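PDB 2AUW: DUF2442 domain-containing protein from Nitrosomonas europaea, which is of unknown function but may bind DNA, carrying a DUF2442 domain followed by a set of short helices. Local coordinates for residues 82-86 against 87-91; 130-133 against 134-138; 139-142 against 143-147. All blocks are in the same frame, centred on the assembly; numbering follows the deposited sequence.

Contact 1: residues 82-86 against 87-91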
ATOM      1  N   TRP B  82       7.869 -10.132  20.509  1.00 20.05           N
ATOM      2  CA  TRP B  82       8.204 -10.830  21.779  1.00 20.27           C
ATOM      3  C   TRP B  82       7.076 -10.667  22.771  1.00 20.91           C
ATOM      4  O   TRP B  82       6.763 -11.598  23.519  1.00 21.28           O
ATOM      5  CB  TRP B  82       9.481 -10.285  22.415  1.00 20.41           C
ATOM      6  CG  TRP B  82      10.661 -10.305  21.516  1.00 19.88           C
ATOM      7  CD1 TRP B  82      10.807 -11.070  20.398  1.00 22.04           C
ATOM      8  CD2 TRP B  82      11.857  -9.537  21.642  1.00 19.59           C
ATOM      9  NE1 TRP B  82      12.015 -10.816  19.803  1.00 19.48           N
ATOM     10  CE2 TRP B  82      12.681  -9.878  20.542  1.00 21.48           C
ATOM     11  CE3 TRP B  82      12.320  -8.583  22.567  1.00 16.86           C
ATOM     12  CZ2 TRP B  82      13.936  -9.297  20.340  1.00 21.13           C
ATOM     13  CZ3 TRP B  82      13.569  -8.026  22.376  1.00 20.97           C
ATOM     14  CH2 TRP B  82      14.360  -8.380  21.249  1.00 20.98           C
ATOM     15  N   ALA B  83       6.447  -9.485  22.759  1.00 20.96           N
ATOM     16  CA  ALA B  83       5.360  -9.218  23.688  1.00 21.85           C
ATOM     17  C   ALA B  83       4.210 -10.159  23.366  1.00 22.34           C
ATOM     18  O   ALA B  83       3.599 -10.770  24.275  1.00 22.13           O
ATOM     19  CB  ALA B  83       4.910  -7.738  23.588  1.00 22.75           C
ATOM     20  N   LYS B  84       3.897 -10.290  22.070  1.00 22.33           N
ATOM     21  CA  LYS B  84       2.822 -11.221  21.644  1.00 23.88           C
ATOM     22  C   LYS B  84       3.145 -12.683  22.015  1.00 24.23           C
ATOM     23  O   LYS B  84       2.323 -13.405  22.621  1.00 24.20           O
ATOM     24  CB  LYS B  84       2.547 -11.102  20.142  1.00 23.57           C
ATOM     25  CG  LYS B  84       1.883  -9.766  19.732  1.00 26.31           C
ATOM     26  CD  LYS B  84       0.741  -9.414  20.687  1.00 30.77           C
ATOM     27  CE  LYS B  84       0.110  -8.060  20.372  1.00 31.10           C
ATOM     28  NZ  LYS B  84      -0.945  -8.310  19.390  1.00 33.46           N
ATOM     29  N   GLU B  85       4.347 -13.111  21.649  1.00 24.09           N
ATOM     30  CA  GLU B  85       4.812 -14.479  21.895  1.00 24.44           C
ATOM     31  C   GLU B  85       4.797 -14.828  23.394  1.00 26.11           C
ATOM     32  O   GLU B  85       4.279 -15.890  23.806  1.00 27.35           O
ATOM     33  CB  GLU B  85       6.193 -14.644  21.261  1.00 24.03           C
ATOM     34  CG  GLU B  85       6.139 -14.635  19.710  1.00 22.64           C
ATOM     35  CD  GLU B  85       7.493 -14.439  19.070  1.00 29.12           C
ATOM     36  OE1 GLU B  85       8.498 -14.591  19.803  1.00 28.91           O
ATOM     37  OE2 GLU B  85       7.572 -14.150  17.842  1.00 24.60           O
ATOM     38  N   GLN B  86       5.262 -13.906  24.216  1.00 26.80           N
ATOM     39  CA  GLN B  86       5.244 -14.111  25.669  1.00 28.92           C
ATOM     40  C   GLN B  86       3.834 -14.190  26.268  1.00 30.23           C
ATOM     41  O   GLN B  86       3.662 -14.733  27.360  1.00 31.67           O
ATOM     42  CB  GLN B  86       6.071 -13.045  26.386  1.00 28.14           C
ATOM     43  CG  GLN B  86       7.556 -13.172  26.161  1.00 27.44           C
ATOM     44  CD  GLN B  86       8.319 -12.062  26.831  1.00 26.79           C
ATOM     45  OE1 GLN B  86       7.825 -11.434  27.777  1.00 25.91           O
ATOM     46  NE2 GLN B  86       9.522 -11.789  26.338  1.00 22.40           N
ATOM     47  N   ALA B  87       2.835 -13.655  25.567  1.00 30.80           N
ATOM     48  CA  ALA B  87       1.434 -13.766  25.989  1.00 31.32           C
ATOM     49  C   ALA B  87       0.754 -15.015  25.403  1.00 31.71           C
ATOM     50  O   ALA B  87      -0.441 -15.229  25.588  1.00 32.65           O
ATOM     51  CB  ALA B  87       0.665 -12.498  25.648  1.00 30.95           C
ATOM     52  N   GLY B  88       1.531 -15.839  24.705  1.00 31.83           N
ATOM     53  CA  GLY B  88       1.017 -17.049  24.078  1.00 31.75           C
ATOM     54  C   GLY B  88       0.236 -16.824  22.796  1.00 32.19           C
ATOM     55  O   GLY B  88      -0.514 -17.708  22.355  1.00 32.66           O
ATOM     56  N   GLU B  89       0.398 -15.642  22.205  1.00 31.65           N
ATOM     57  CA  GLU B  89      -0.245 -15.301  20.943  1.00 31.46           C
ATOM     58  C   GLU B  89       0.721 -15.490  19.768  1.00 29.76           C
ATOM     59  O   GLU B  89       1.934 -15.557  19.949  1.00 29.88           O
ATOM     60  CB  GLU B  89      -0.765 -13.870  21.002  1.00 31.23           C
ATOM     61  CG  GLU B  89      -1.897 -13.762  22.009  1.00 37.00           C
ATOM     62  CD  GLU B  89      -2.133 -12.378  22.507  1.00 41.36           C
ATOM     63  OE1 GLU B  89      -3.183 -12.186  23.172  1.00 46.77           O
ATOM     64  OE2 GLU B  89      -1.294 -11.490  22.249  1.00 40.92           O
ATOM     65  N   VAL B  90       0.166 -15.590  18.568  1.00 28.33           N
ATOM     66  CA  VAL B  90       0.965 -15.721  17.351  1.00 26.34           C
ATOM     67  C   VAL B  90       1.462 -14.353  16.883  1.00 24.87           C
ATOM     68  O   VAL B  90       0.654 -13.433  16.658  1.00 25.88           O
ATOM     69  CB  VAL B  90       0.112 -16.390  16.268  1.00 26.09           C
ATOM     70  CG1 VAL B  90       0.905 -16.553  14.946  1.00 25.54           C
ATOM     71  CG2 VAL B  90      -0.421 -17.738  16.811  1.00 29.13           C
ATOM     72  N   SER B  91       2.779 -14.195  16.720  1.00 23.72           N
ATOM     73  CA  SER B  91       3.322 -12.926  16.265  1.00 21.97           C
ATOM     74  C   SER B  91       3.362 -12.854  14.748  1.00 21.86           C
ATOM     75  O   SER B  91       3.363 -13.882  14.047  1.00 20.58           O
ATOM     76  CB  SER B  91       4.750 -12.670  16.814  1.00 22.52           C
ATOM     77  OG  SER B  91       5.591 -13.721  16.317  1.00 22.40           O
TER
HETATM   78  O   HOH W   1      -2.306 -10.737  19.405  1.00 39.31           O
HETATM   79  O   HOH W   2       3.270 -17.702  21.445  1.00 31.99           O
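Glu85 and Ser91 meet through their polar ends: Ser91 OG donates to Glu85 OE2 at 2.5 Å, arriving on the anti lone pair of that oxygen, the one turned from OE1. The hydroxyl can get there because OG stands between the backbone N and the carbonyl carbon of its own residue (chi1 61°), while the glutamate chain runs extended beyond CG. Ser91 CB follows, 3.8 Å from Glu85 CG. The same OG is also bonded to Met94 N, which makes Ser91 the N-cap of helix 92-101, so one buried hydroxyl ties the end of helix 76-86 to the start of the next.

Around the end of the helix the backbone closes tightly. Gly88 N bonds to Glu85 O at 2.9 Å and Glu89 N to Lys84 O at 3.0 Å, both bonds being fairly straight. These two bonds back into the last turn, together with the positive phi of Gly88 (77°), define a Schellman motif; glycine adopts this conformation more easily than other residues.

The exposed turn Ala87-Glu89 is the solvent side, and a water there donates to both Glu85 O and Glu89 O. Lys84 is itself buried, its direct salt bridge going to Glu30, and only its link to Glu89 is loose: the two side chains pass each other at a slant, Glu89 OE2 lying 3.3 Å from Lys84 CD, yet Lys84 NZ stays 4.3 Å from Glu89 OE2, beyond a salt bridge. Another water mediates here, accepting from Lys84 NZ and giving a weak bond to Glu89 OE2.

Contact 2: residues 130-133 against 134-138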
ATOM      1  N   ILE B 130      -3.201 -12.101  14.596  1.00 24.61           N
ATOM      2  CA  ILE B 130      -3.304 -13.378  13.900  1.00 24.64           C
ATOM      3  C   ILE B 130      -4.063 -14.405  14.757  1.00 24.32           C
ATOM      4  O   ILE B 130      -3.590 -14.774  15.860  1.00 24.42           O
ATOM      5  CB  ILE B 130      -1.902 -13.891  13.525  1.00 24.24           C
ATOM      6  CG1 ILE B 130      -1.160 -12.844  12.673  1.00 23.07           C
ATOM      7  CG2 ILE B 130      -2.010 -15.241  12.795  1.00 26.27           C
ATOM      8  CD1 ILE B 130       0.320 -13.176  12.405  1.00 24.61           C
ATOM      9  N   PRO B 131      -5.243 -14.850  14.276  1.00 24.93           N
ATOM     10  CA  PRO B 131      -5.973 -15.816  15.100  1.00 25.59           C
ATOM     11  C   PRO B 131      -5.241 -17.176  15.204  1.00 25.38           C
ATOM     12  O   PRO B 131      -4.484 -17.577  14.293  1.00 24.01           O
ATOM     13  CB  PRO B 131      -7.315 -15.973  14.388  1.00 25.81           C
ATOM     14  CG  PRO B 131      -7.369 -14.924  13.279  1.00 26.85           C
ATOM     15  CD  PRO B 131      -5.948 -14.523  13.018  1.00 24.83           C
ATOM     16  N   ARG B 132      -5.464 -17.861  16.326  1.00 25.59           N
ATOM     17  CA  ARG B 132      -4.982 -19.235  16.525  1.00 26.74           C
ATOM     18  C   ARG B 132      -5.308 -20.129  15.309  1.00 26.76           C
ATOM     19  O   ARG B 132      -4.452 -20.856  14.836  1.00 25.25           O
ATOM     20  CB  ARG B 132      -5.580 -19.789  17.838  1.00 27.58           C
ATOM     21  CG  ARG B 132      -5.548 -21.316  18.011  1.00 29.13           C
ATOM     22  CD  ARG B 132      -6.233 -21.752  19.317  1.00 29.19           C
ATOM     23  NE  ARG B 132      -6.041 -23.187  19.481  1.00 32.10           N
ATOM     24  CZ  ARG B 132      -5.109 -23.746  20.240  1.00 34.52           C
ATOM     25  NH1 ARG B 132      -4.274 -22.991  20.960  1.00 34.23           N
ATOM     26  NH2 ARG B 132      -5.018 -25.072  20.286  1.00 34.12           N
ATOM     27  N   THR B 133      -6.533 -20.042  14.793  1.00 25.91           N
ATOM     28  CA  THR B 133      -6.960 -20.859  13.636  1.00 26.05           C
ATOM     29  C   THR B 133      -6.013 -20.696  12.404  1.00 25.00           C
ATOM     30  O   THR B 133      -5.680 -21.665  11.712  1.00 25.11           O
ATOM     31  CB  THR B 133      -8.397 -20.500  13.219  1.00 25.76           C
ATOM     32  OG1 THR B 133      -9.232 -20.342  14.390  1.00 26.89           O
ATOM     33  CG2 THR B 133      -8.958 -21.567  12.335  1.00 25.46           C
ATOM     34  N   ILE B 134      -5.578 -19.462  12.153  1.00 24.27           N
ATOM     35  CA  ILE B 134      -4.708 -19.159  11.010  1.00 23.20           C
ATOM     36  C   ILE B 134      -3.341 -19.789  11.220  1.00 23.62           C
ATOM     37  O   ILE B 134      -2.813 -20.446  10.316  1.00 22.52           O
ATOM     38  CB  ILE B 134      -4.610 -17.614  10.760  1.00 23.19           C
ATOM     39  CG1 ILE B 134      -5.919 -17.099  10.133  1.00 23.67           C
ATOM     40  CG2 ILE B 134      -3.379 -17.250   9.865  1.00 23.87           C
ATOM     41  CD1 ILE B 134      -6.242 -17.760   8.772  1.00 25.73           C
ATOM     42  N   TRP B 135      -2.760 -19.609  12.413  1.00 23.06           N
ATOM     43  CA  TRP B 135      -1.469 -20.239  12.690  1.00 23.34           C
ATOM     44  C   TRP B 135      -1.497 -21.778  12.619  1.00 23.78           C
ATOM     45  O   TRP B 135      -0.597 -22.398  12.053  1.00 23.74           O
ATOM     46  CB  TRP B 135      -0.860 -19.732  14.002  1.00 21.91           C
ATOM     47  CG  TRP B 135       0.525 -20.267  14.210  1.00 22.82           C
ATOM     48  CD1 TRP B 135       0.949 -21.090  15.224  1.00 22.36           C
ATOM     49  CD2 TRP B 135       1.655 -20.076  13.346  1.00 21.52           C
ATOM     50  NE1 TRP B 135       2.274 -21.412  15.041  1.00 21.12           N
ATOM     51  CE2 TRP B 135       2.737 -20.787  13.913  1.00 22.72           C
ATOM     52  CE3 TRP B 135       1.865 -19.347  12.161  1.00 21.89           C
ATOM     53  CZ2 TRP B 135       4.008 -20.801  13.336  1.00 22.63           C
ATOM     54  CZ3 TRP B 135       3.139 -19.372  11.577  1.00 22.13           C
ATOM     55  CH2 TRP B 135       4.197 -20.088  12.182  1.00 22.55           C
ATOM     56  N   LEU B 136      -2.544 -22.394  13.159  1.00 23.80           N
ATOM     57  CA  LEU B 136      -2.711 -23.834  13.003  1.00 23.63           C
ATOM     58  C   LEU B 136      -2.767 -24.215  11.509  1.00 24.06           C
ATOM     59  O   LEU B 136      -2.161 -25.209  11.095  1.00 24.09           O
ATOM     60  CB  LEU B 136      -3.969 -24.294  13.751  1.00 23.67           C
ATOM     61  CG  LEU B 136      -3.930 -24.248  15.293  1.00 24.02           C
ATOM     62  CD1 LEU B 136      -5.314 -24.592  15.825  1.00 24.35           C
ATOM     63  CD2 LEU B 136      -2.914 -25.240  15.846  1.00 23.96           C
ATOM     64  N   ALA B 137      -3.464 -23.406  10.704  1.00 23.72           N
ATOM     65  CA  ALA B 137      -3.512 -23.606   9.253  1.00 23.32           C
ATOM     66  C   ALA B 137      -2.137 -23.518   8.610  1.00 24.04           C
ATOM     67  O   ALA B 137      -1.836 -24.350   7.747  1.00 24.74           O
ATOM     68  CB  ALA B 137      -4.480 -22.630   8.555  1.00 23.55           C
ATOM     69  N   CYS B 138      -1.310 -22.548   9.029  1.00 23.93           N
ATOM     70  CA  CYS B 138       0.085 -22.453   8.532  1.00 24.57           C
ATOM     71  C   CYS B 138       0.833 -23.761   8.780  1.00 25.28           C
ATOM     72  O   CYS B 138       1.430 -24.315   7.852  1.00 24.81           O
ATOM     73  CB  CYS B 138       0.859 -21.260   9.127  1.00 24.05           C
ATOM     74  SG  CYS B 138       0.139 -19.630   8.761  1.00 25.05           S
TER
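The first turn of helix 132-144 begins here, with Pro131 at the N-cap position and Ile134 folding back over the residues that lead in. Ile130 CG2 and Ile134 CG2 meet at 3.8 Å, two methyl branches on side chains that cross at about a right angle. In both isoleucines CG1 takes the place beside the backbone N (chi1 -57° in Ile130, -74° in Ile134), which swings CG2 to the far side, where the two methyls meet. The other branch of Ile134 serves the proline: its CG1 lies 3.9 Å from Pro131 CD, and the two side chains run alongside each other, pointing the same way. Ile134 therefore spans both lead-in residues, one branch to each.

The backbone supplies the evidence for the helix start. Trp135 N bonds to Pro131 O at 3.3 Å, a nearly straight bond of 167° and the first i to i+4 link of this turn, while Ile134 N makes only a weak bond to the same oxygen. Leu136 N to Arg132 O (3.0 Å) and Ala137 N to Thr133 O (3.0 Å) continue the alpha-helical pattern.

This helix belongs to the set of short helices that follows the sheet-containing N-terminal part of the chain. Ile130, Pro131 and Ile134 all touch Tyr123 of helix 117-124, and Ile130 also reaches Phe95 of helix 92-101, so that the buried Ile130 and, less deeply, Ile134 and Pro131 join the helix start to those two helices. On a more exposed side, Leu136 CD1 rests 3.9 Å from Arg132 CG as the two side chains cross at an angle. The arginine chain is extended from CG to NE, and the same methyl lies 4.0 Å from Arg132 NE, set obliquely to the guanidinium.

Contact 3: residues 139-142 against 143-147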
ATOM      1  N   LEU B 139       0.737 -24.269  10.012  1.00 26.18           N
ATOM      2  CA  LEU B 139       1.416 -25.498  10.413  1.00 28.04           C
ATOM      3  C   LEU B 139       0.850 -26.739   9.704  1.00 28.18           C
ATOM      4  O   LEU B 139       1.601 -27.626   9.305  1.00 28.89           O
ATOM      5  CB  LEU B 139       1.403 -25.669  11.946  1.00 28.01           C
ATOM      6  CG  LEU B 139       2.167 -24.602  12.739  1.00 29.67           C
ATOM      7  CD1 LEU B 139       2.063 -24.840  14.245  1.00 29.26           C
ATOM      8  CD2 LEU B 139       3.614 -24.512  12.294  1.00 29.95           C
ATOM      9  N   GLY B 140      -0.462 -26.784   9.512  1.00 28.96           N
ATOM     10  CA  GLY B 140      -1.094 -27.873   8.778  1.00 29.00           C
ATOM     11  C   GLY B 140      -0.699 -27.906   7.319  1.00 29.90           C
ATOM     12  O   GLY B 140      -0.455 -28.982   6.760  1.00 29.24           O
ATOM     13  N   TRP B 141      -0.639 -26.729   6.696  1.00 30.38           N
ATOM     14  CA  TRP B 141      -0.183 -26.645   5.321  1.00 31.50           C
ATOM     15  C   TRP B 141       1.266 -27.132   5.219  1.00 32.40           C
ATOM     16  O   TRP B 141       1.619 -27.873   4.301  1.00 32.51           O
ATOM     17  CB  TRP B 141      -0.315 -25.227   4.784  1.00 31.55           C
ATOM     18  CG  TRP B 141       0.160 -25.095   3.361  1.00 30.65           C
ATOM     19  CD1 TRP B 141      -0.578 -25.269   2.223  1.00 32.65           C
ATOM     20  CD2 TRP B 141       1.484 -24.745   2.938  1.00 30.42           C
ATOM     21  NE1 TRP B 141       0.218 -25.075   1.106  1.00 31.51           N
ATOM     22  CE2 TRP B 141       1.485 -24.740   1.520  1.00 32.50           C
ATOM     23  CE3 TRP B 141       2.680 -24.449   3.625  1.00 32.04           C
ATOM     24  CZ2 TRP B 141       2.634 -24.427   0.765  1.00 32.43           C
ATOM     25  CZ3 TRP B 141       3.825 -24.147   2.877  1.00 33.32           C
ATOM     26  CH2 TRP B 141       3.787 -24.141   1.450  1.00 31.39           C
ATOM     27  N   GLU B 142       2.102 -26.722   6.163  1.00 33.01           N
ATOM     28  CA  GLU B 142       3.506 -27.180   6.193  1.00 34.42           C
ATOM     29  C   GLU B 142       3.647 -28.685   6.346  1.00 34.79           C
ATOM     30  O   GLU B 142       4.588 -29.278   5.815  1.00 35.74           O
ATOM     31  CB  GLU B 142       4.267 -26.504   7.327  1.00 34.22           C
ATOM     32  CG  GLU B 142       4.948 -25.248   6.923  1.00 35.67           C
ATOM     33  CD  GLU B 142       6.005 -24.832   7.918  1.00 35.62           C
ATOM     34  OE1 GLU B 142       5.770 -24.957   9.135  1.00 37.62           O
ATOM     35  OE2 GLU B 142       7.061 -24.353   7.472  1.00 36.45           O
ATOM     36  N   ALA B 143       2.719 -29.297   7.073  1.00 35.90           N
ATOM     37  CA  ALA B 143       2.752 -30.730   7.357  1.00 37.80           C
ATOM     38  C   ALA B 143       2.316 -31.590   6.181  1.00 38.82           C
ATOM     39  O   ALA B 143       2.646 -32.767   6.116  1.00 38.65           O
ATOM     40  CB  ALA B 143       1.886 -31.045   8.553  1.00 38.16           C
ATOM     41  N   THR B 144       1.560 -31.000   5.263  1.00 39.87           N
ATOM     42  CA  THR B 144       0.956 -31.738   4.155  1.00 41.30           C
ATOM     43  C   THR B 144       1.535 -31.243   2.830  1.00 42.98           C
ATOM     44  O   THR B 144       1.631 -32.010   1.877  1.00 42.75           O
ATOM     45  CB  THR B 144      -0.563 -31.519   4.115  1.00 40.96           C
ATOM     46  OG1 THR B 144      -0.824 -30.108   4.134  1.00 39.70           O
ATOM     47  CG2 THR B 144      -1.229 -32.172   5.323  1.00 41.05           C
ATOM     48  N   ARG B 145       1.897 -29.954   2.792  1.00 45.05           N
ATOM     49  CA  ARG B 145       2.337 -29.245   1.584  1.00 47.29           C
ATOM     50  C   ARG B 145       1.691 -29.825   0.320  1.00 48.37           C
ATOM     51  O   ARG B 145       2.366 -30.470  -0.493  1.00 49.42           O
ATOM     52  CB  ARG B 145       3.873 -29.224   1.491  1.00 47.73           C
ATOM     53  CG  ARG B 145       4.523 -28.145   2.348  1.00 48.59           C
ATOM     54  CD  ARG B 145       5.896 -27.784   1.789  1.00 52.70           C
ATOM     55  NE  ARG B 145       6.667 -26.905   2.666  1.00 54.09           N
ATOM     56  CZ  ARG B 145       7.349 -27.312   3.743  1.00 55.80           C
ATOM     57  NH1 ARG B 145       7.349 -28.592   4.112  1.00 57.01           N
ATOM     58  NH2 ARG B 145       8.025 -26.432   4.463  1.00 56.30           N
ATOM     59  N   PRO B 146       0.368 -29.612   0.162  0.60 49.04           N
ATOM     60  CA  PRO B 146      -0.371 -30.279  -0.911  0.60 49.46           C
ATOM     61  C   PRO B 146       0.145 -29.872  -2.289  0.60 49.83           C
ATOM     62  O   PRO B 146       0.300 -28.681  -2.568  0.60 49.74           O
ATOM     63  CB  PRO B 146      -1.815 -29.809  -0.693  0.60 49.44           C
ATOM     64  CG  PRO B 146      -1.691 -28.540   0.086  0.60 49.33           C
ATOM     65  CD  PRO B 146      -0.504 -28.730   0.965  0.60 48.69           C
ATOM     66  N   GLU B 147       0.429 -30.869  -3.122  0.60 50.29           N
ATOM     67  CA  GLU B 147       0.914 -30.642  -4.485  0.60 50.79           C
ATOM     68  C   GLU B 147      -0.251 -30.407  -5.427  0.60 51.09           C
ATOM     69  O   GLU B 147      -0.074 -29.990  -6.577  0.60 51.25           O
ATOM     70  CB  GLU B 147       1.769 -31.826  -4.961  0.60 50.78           C
ATOM     71  CG  GLU B 147       3.140 -31.914  -4.299  0.60 51.14           C
ATOM     72  CD  GLU B 147       3.978 -30.646  -4.476  0.60 51.46           C
ATOM     73  OE1 GLU B 147       3.619 -29.595  -3.898  0.60 51.50           O
ATOM     74  OE2 GLU B 147       5.004 -30.708  -5.188  0.60 51.59           O
TER
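Trp141 and Arg145 cross at about a right angle at the C-terminal end of helix 132-144, where Arg145 first leaves helical geometry with a positive phi of 30°. CG of Trp141 lies opposite the backbone N, which sends the indole toward Arg145 and Pro146. Arg145 CG sits over one face in a CH-pi contact, 4.2 Å from the centroid of the six-membered ring and nearly over it, toward the rim of the whole indole. The guanidinium is turned 69° from the ring plane, its NE 4.0 Å from Trp141 CZ3. At the pyrrole end Pro146 CD approaches Trp141 CD1 obliquely, at 3.7 Å. With a serine for Trp141 the indole is gone, and the Arg145 chain would probably be set free to turn, with a gap beside Pro146.

Glu142 runs alongside Arg145, pointing the same way, with their charged planes 61° apart. Their salt bridge, Glu142 OE2 to Arg145 NH2, is long and rests on charge alone, NH2 being less surely placed; the stronger partner of Glu142 is Arg101. Trp141 O accepts from both Arg145 N and Thr144 N. One carbonyl earlier, Thr144 OG1 turns back along the helix and donates to Gly140 O at 2.9 Å.

How the contacts relate
Followed from the N terminus, the chain passes the three-stranded sheet of 11-35 before contact 1 turns it from helix 76-86 into helix 92-101. Helices 106-113 and 117-124 come next, and contact 2 then starts helix 132-144, which contact 3 ends. All three are local and in series; none nests in or crosses another. Contacts 1 and 2 nevertheless meet in space, Val90 CG2 packing 3.5 Å from Trp135 CB, so the turn after helix 76-86 abuts the beginning of the last helix. Contacts 2 and 3 adjoin along that helix, their centres about 13 Å apart, whereas contacts 1 and 3 do not touch.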